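Local coordinates for protein sialidase B (Streptococcus pneumoniae serotype 4, PDB 4XJW) that cleaves alpha-2,3-, alpha-2,6- and alpha-2,8-linked terminal sialic acid residues from oligosaccharides, glycoproteins and glycolipids, at residues 228-233 against 639-644; 205-210 against 631-636. The protein carries 1 engineered substitution. All blocks are in the same frame, centred on the assembly; numbering follows the deposited sequence.

Contact 1. Residues 228-233 against 639-644; sequences GGTHDS and NELHLS
The ring nitrogen ND1 of H642 takes a hydrogen bond from the backbone N of T230 at 2.9 Å. The N-H...N angle is 163°, and the donor lies close to the imidazole plane. A second bond runs the other way: H642 N donates to T230 OG1, also over 2.9 Å. T230 chi1 (51°) sets OG1 between its own backbone N and carbonyl carbon, on the side of H642 N. G229, just before T230, has a positive phi, and its CA comes to 3.3 Å from ND1 of H642. Both segments are loops of the six-bladed beta-propeller expected for a GH33 sialidase. One follows strand 219-226 and includes D232, the proton acceptor by similarity; the other precedes strand 647-652. The rings of H642 and H231 form a T-shaped pair with planes 87° apart. CE1 at the H642 edge stands 3.3 Å above the H231 face, offset toward the rim. L641 CB lies over the centre of one H642 face. NE2 of H642 bonds to the carbonyl oxygen of K277. With ND1 accepting, this is consistent with a neutral ring protonated at NE2. A second edge-to-face partner of H642 is W270.

Contact 2. Residues 205-210 against 631-636; sequences YFRIPT and EKYDSW
R207 and E631 cross at about a right angle, and their guanidinium and carboxylate planes are turned 47° apart. R207 grips the carboxylate side-on in a salt bridge. NE reaches OE2 of E631 at 2.6 Å, with an N-H...O angle of 162°, from above the carboxylate plane. NH2 of R207 bonds OE1 of E631 at 2.8 Å, on the syn lone pair. A bend at chi3 of R207 (65°) places NE for this grip, while E631 is extended beyond CG. The backbone N of I208 donates to OE2 of E631 over 2.9 Å, from the opposite face of the carboxylate to NE. R207, I208 and P209 form the Arg-Ile-Pro motif of bacterial sialidases. By similarity R207 binds substrate with R519 and R581, the arginine triad that holds the sialic acid carboxylate in this family. S635 CB sits 3.2 Å above one guanidinium face, offset toward the rim; I208 CD1 lies 3.8 Å above the other. S635 OG accepts its hydrogen bond from R581 NH1. The Y633 ring stands nearly perpendicular to the guanidinium, and its OH touches R207 CD at 3.3 Å. E631 OE1 also accepts from the backbone N of Y615, the nucleophile by similarity.

The two contacts have centres about 9 Å apart, close to the spatial centre of the chain. Along the sequence the order is 205-210, 228-233, 631-636, 639-644, so the contacts cross. The first two segments belong to one antiparallel sheet region: 205-210 is on its outer strand 205-213. Segment 228-233 lies in the loop between strands 219-226 and 237-244. Segment 631-636 starts at the end of strand 626-631 and runs into the loop before strand 647-652, where 639-644 also lies. The early and late parts of the propeller thus meet here twice. The contacts also touch directly, with a probable hydrogen bond from D634 N to E640 OE1 (3.0 Å). Y205 packs against G229 and H642. D232 touches R207 directly; both are site residues by similarity.

Contact 1. Residues 228-233 against 639-644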
# COMPACT_ATOMS: atom_id res chain seq x y z
N GLY A 228 10.77 -5.24 -3.10
CA GLY A 228 11.42 -6.05 -2.07
C GLY A 228 10.52 -6.27 -0.87
O GLY A 228 10.84 -5.86 0.26
N GLY A 229 9.39 -6.92 -1.10
CA GLY A 229 8.37 -7.02 -0.06
C GLY A 229 7.76 -5.66 0.18
O GLY A 229 7.91 -4.74 -0.64
N THR A 230 7.08 -5.49 1.31
CA THR A 230 6.40 -4.24 1.63
C THR A 230 7.26 -3.21 2.37
O THR A 230 6.79 -2.12 2.68
CB THR A 230 5.10 -4.48 2.41
OG1 THR A 230 5.38 -5.34 3.53
CG2 THR A 230 4.05 -5.13 1.52
N HIS A 231 8.53 -3.56 2.65
CA HIS A 231 9.42 -2.69 3.43
C HIS A 231 9.56 -1.27 2.87
O HIS A 231 9.63 -1.07 1.65
CB HIS A 231 10.83 -3.28 3.50
CG HIS A 231 10.93 -4.60 4.17
ND1 HIS A 231 10.36 -4.87 5.40
CD2 HIS A 231 11.56 -5.74 3.80
CE1 HIS A 231 10.63 -6.12 5.75
NE2 HIS A 231 11.36 -6.66 4.79
N ASP A 232 9.62 -0.29 3.76
CA ASP A 232 10.02 1.05 3.37
C ASP A 232 11.47 1.01 2.87
O ASP A 232 12.19 0.03 3.13
CB ASP A 232 10.00 2.04 4.55
CG ASP A 232 8.62 2.26 5.14
OD1 ASP A 232 7.62 1.76 4.60
OD2 ASP A 232 8.56 2.95 6.19
N SER A 233 11.91 2.08 2.22
CA SER A 233 13.33 2.25 1.88
C SER A 233 14.21 2.05 3.12
O SER A 233 13.77 2.40 4.22
CB SER A 233 13.55 3.65 1.32
OG SER A 233 12.75 3.86 0.16
N ASN A 639 3.33 -9.22 11.65
CA ASN A 639 2.71 -10.46 11.18
C ASN A 639 2.07 -10.32 9.80
O ASN A 639 1.63 -11.31 9.22
CB ASN A 639 1.66 -10.97 12.16
CG ASN A 639 1.34 -12.45 11.95
OD1 ASN A 639 2.22 -13.31 12.05
ND2 ASN A 639 0.08 -12.76 11.66
N GLU A 640 1.98 -9.09 9.30
CA GLU A 640 1.26 -8.85 8.04
C GLU A 640 2.12 -8.21 6.96
O GLU A 640 1.59 -7.54 6.08
CB GLU A 640 -0.04 -8.07 8.31
CG GLU A 640 -0.94 -8.75 9.35
CD GLU A 640 -2.39 -8.30 9.35
OE1 GLU A 640 -2.76 -7.40 8.55
OE2 GLU A 640 -3.16 -8.87 10.16
N LEU A 641 3.43 -8.40 7.05
CA LEU A 641 4.37 -7.94 6.02
C LEU A 641 4.16 -8.73 4.75
O LEU A 641 3.73 -9.89 4.78
CB LEU A 641 5.81 -8.17 6.48
CG LEU A 641 6.18 -7.50 7.80
CD1 LEU A 641 7.57 -7.95 8.19
CD2 LEU A 641 6.16 -6.00 7.63
N HIS A 642 4.43 -8.09 3.61
CA HIS A 642 4.58 -8.80 2.33
C HIS A 642 3.31 -9.52 1.88
O HIS A 642 3.34 -10.71 1.52
CB HIS A 642 5.76 -9.79 2.39
CG HIS A 642 6.97 -9.24 3.08
ND1 HIS A 642 7.38 -7.93 2.93
CD2 HIS A 642 7.82 -9.81 3.97
CE1 HIS A 642 8.45 -7.72 3.68
NE2 HIS A 642 8.75 -8.85 4.31
N LEU A 643 2.20 -8.78 1.88
CA LEU A 643 0.92 -9.28 1.38
C LEU A 643 0.65 -8.66 0.03
O LEU A 643 0.85 -7.45 -0.13
CB LEU A 643 -0.22 -8.93 2.33
CG LEU A 643 -0.06 -9.30 3.80
CD1 LEU A 643 -1.23 -8.78 4.63
CD2 LEU A 643 0.11 -10.79 3.99
N SER A 644 0.17 -9.48 -0.90
CA SER A 644 -0.18 -8.98 -2.22
C SER A 644 -1.66 -8.63 -2.36
O SER A 644 -2.54 -9.27 -1.77
CB SER A 644 0.22 -9.99 -3.28
OG SER A 644 1.62 -10.14 -3.31

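Contact 2. Residues 205-210 against 631-636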
# COMPACT_ATOMS: atom_id res chain seq x y z
N TYR A 205 4.19 -5.97 -4.70
CA TYR A 205 3.64 -5.30 -3.51
C TYR A 205 3.37 -3.83 -3.79
O TYR A 205 4.04 -3.22 -4.63
CB TYR A 205 4.58 -5.46 -2.31
CG TYR A 205 4.96 -6.91 -2.11
CD1 TYR A 205 4.11 -7.78 -1.42
CD2 TYR A 205 6.11 -7.42 -2.69
CE1 TYR A 205 4.42 -9.13 -1.28
CE2 TYR A 205 6.44 -8.76 -2.56
CZ TYR A 205 5.59 -9.60 -1.87
OH TYR A 205 5.92 -10.92 -1.77
N PHE A 206 2.38 -3.27 -3.10
CA PHE A 206 2.03 -1.86 -3.26
C PHE A 206 1.72 -1.27 -1.91
O PHE A 206 1.19 -1.96 -1.03
CB PHE A 206 0.81 -1.70 -4.18
CG PHE A 206 1.05 -2.22 -5.55
CD1 PHE A 206 1.69 -1.44 -6.50
CD2 PHE A 206 0.70 -3.52 -5.87
CE1 PHE A 206 1.96 -1.93 -7.75
CE2 PHE A 206 0.94 -4.02 -7.14
CZ PHE A 206 1.58 -3.23 -8.08
N ARG A 207 2.07 0.00 -1.74
CA ARG A 207 1.79 0.72 -0.50
C ARG A 207 1.64 2.19 -0.84
O ARG A 207 2.05 2.65 -1.91
CB ARG A 207 2.92 0.58 0.55
CG ARG A 207 2.87 -0.71 1.42
CD ARG A 207 3.27 -0.43 2.89
NE ARG A 207 2.35 0.44 3.61
CZ ARG A 207 2.61 1.00 4.80
NH1 ARG A 207 3.78 0.78 5.39
NH2 ARG A 207 1.69 1.79 5.40
N ILE A 208 1.04 2.93 0.09
CA ILE A 208 0.99 4.40 0.04
C ILE A 208 0.16 4.94 -1.15
O ILE A 208 0.69 5.63 -2.01
CB ILE A 208 2.40 5.05 0.01
CG1 ILE A 208 3.43 4.28 0.85
CG2 ILE A 208 2.32 6.47 0.53
CD1 ILE A 208 3.07 4.15 2.33
N PRO A 209 -1.14 4.63 -1.17
CA PRO A 209 -2.00 5.05 -2.29
C PRO A 209 -2.35 6.53 -2.23
O PRO A 209 -2.43 7.12 -1.14
CB PRO A 209 -3.28 4.26 -2.04
CG PRO A 209 -3.30 4.04 -0.54
CD PRO A 209 -1.87 3.83 -0.18
N THR A 210 -2.59 7.12 -3.40
CA THR A 210 -3.10 8.48 -3.51
C THR A 210 -4.24 8.49 -4.53
O THR A 210 -4.35 7.59 -5.37
CB THR A 210 -2.02 9.51 -3.92
OG1 THR A 210 -1.83 9.47 -5.34
CG2 THR A 210 -0.68 9.25 -3.20
N GLU A 631 -5.05 0.75 2.08
CA GLU A 631 -4.35 -0.45 2.48
C GLU A 631 -5.26 -1.26 3.39
O GLU A 631 -5.45 -0.90 4.55
CB GLU A 631 -3.05 -0.06 3.20
CG GLU A 631 -2.01 0.60 2.27
CD GLU A 631 -0.80 1.14 3.02
OE1 GLU A 631 -0.85 1.27 4.27
OE2 GLU A 631 0.23 1.38 2.35
N LYS A 632 -5.84 -2.34 2.88
CA LYS A 632 -6.73 -3.18 3.68
C LYS A 632 -5.94 -4.23 4.47
O LYS A 632 -6.12 -5.44 4.31
CB LYS A 632 -7.82 -3.85 2.82
CG LYS A 632 -8.97 -4.38 3.67
CD LYS A 632 -10.02 -5.11 2.86
CE LYS A 632 -11.14 -5.61 3.76
NZ LYS A 632 -12.01 -4.50 4.20
N TYR A 633 -5.06 -3.75 5.33
CA TYR A 633 -4.30 -4.63 6.22
C TYR A 633 -3.64 -3.78 7.26
O TYR A 633 -3.64 -2.55 7.18
CB TYR A 633 -3.28 -5.48 5.45
CG TYR A 633 -1.96 -4.81 5.10
CD1 TYR A 633 -1.90 -3.77 4.16
CD2 TYR A 633 -0.78 -5.20 5.71
CE1 TYR A 633 -0.69 -3.16 3.84
CE2 TYR A 633 0.43 -4.62 5.39
CZ TYR A 633 0.48 -3.61 4.45
OH TYR A 633 1.71 -3.03 4.15
N ASP A 634 -3.09 -4.43 8.27
CA ASP A 634 -2.40 -3.69 9.29
C ASP A 634 -0.93 -3.54 8.88
O ASP A 634 -0.13 -4.46 9.03
CB ASP A 634 -2.54 -4.38 10.64
CG ASP A 634 -2.00 -3.54 11.77
OD1 ASP A 634 -0.98 -2.85 11.55
OD2 ASP A 634 -2.59 -3.57 12.87
N SER A 635 -0.60 -2.37 8.35
CA SER A 635 0.72 -2.13 7.77
C SER A 635 1.78 -1.84 8.84
O SER A 635 2.95 -1.59 8.51
CB SER A 635 0.65 -1.00 6.73
OG SER A 635 0.45 0.25 7.36
N TRP A 636 1.39 -1.86 10.11
CA TRP A 636 2.36 -1.77 11.19
C TRP A 636 2.74 -3.16 11.68
O TRP A 636 3.88 -3.40 12.06
CB TRP A 636 1.79 -0.95 12.36
CG TRP A 636 2.84 -0.58 13.39
CD1 TRP A 636 3.12 -1.24 14.56
CD2 TRP A 636 3.71 0.54 13.34
NE1 TRP A 636 4.12 -0.58 15.23
CE2 TRP A 636 4.50 0.51 14.51
CE3 TRP A 636 3.90 1.57 12.43
CZ2 TRP A 636 5.48 1.48 14.77
CZ3 TRP A 636 4.87 2.53 12.69
CH2 TRP A 636 5.65 2.47 13.86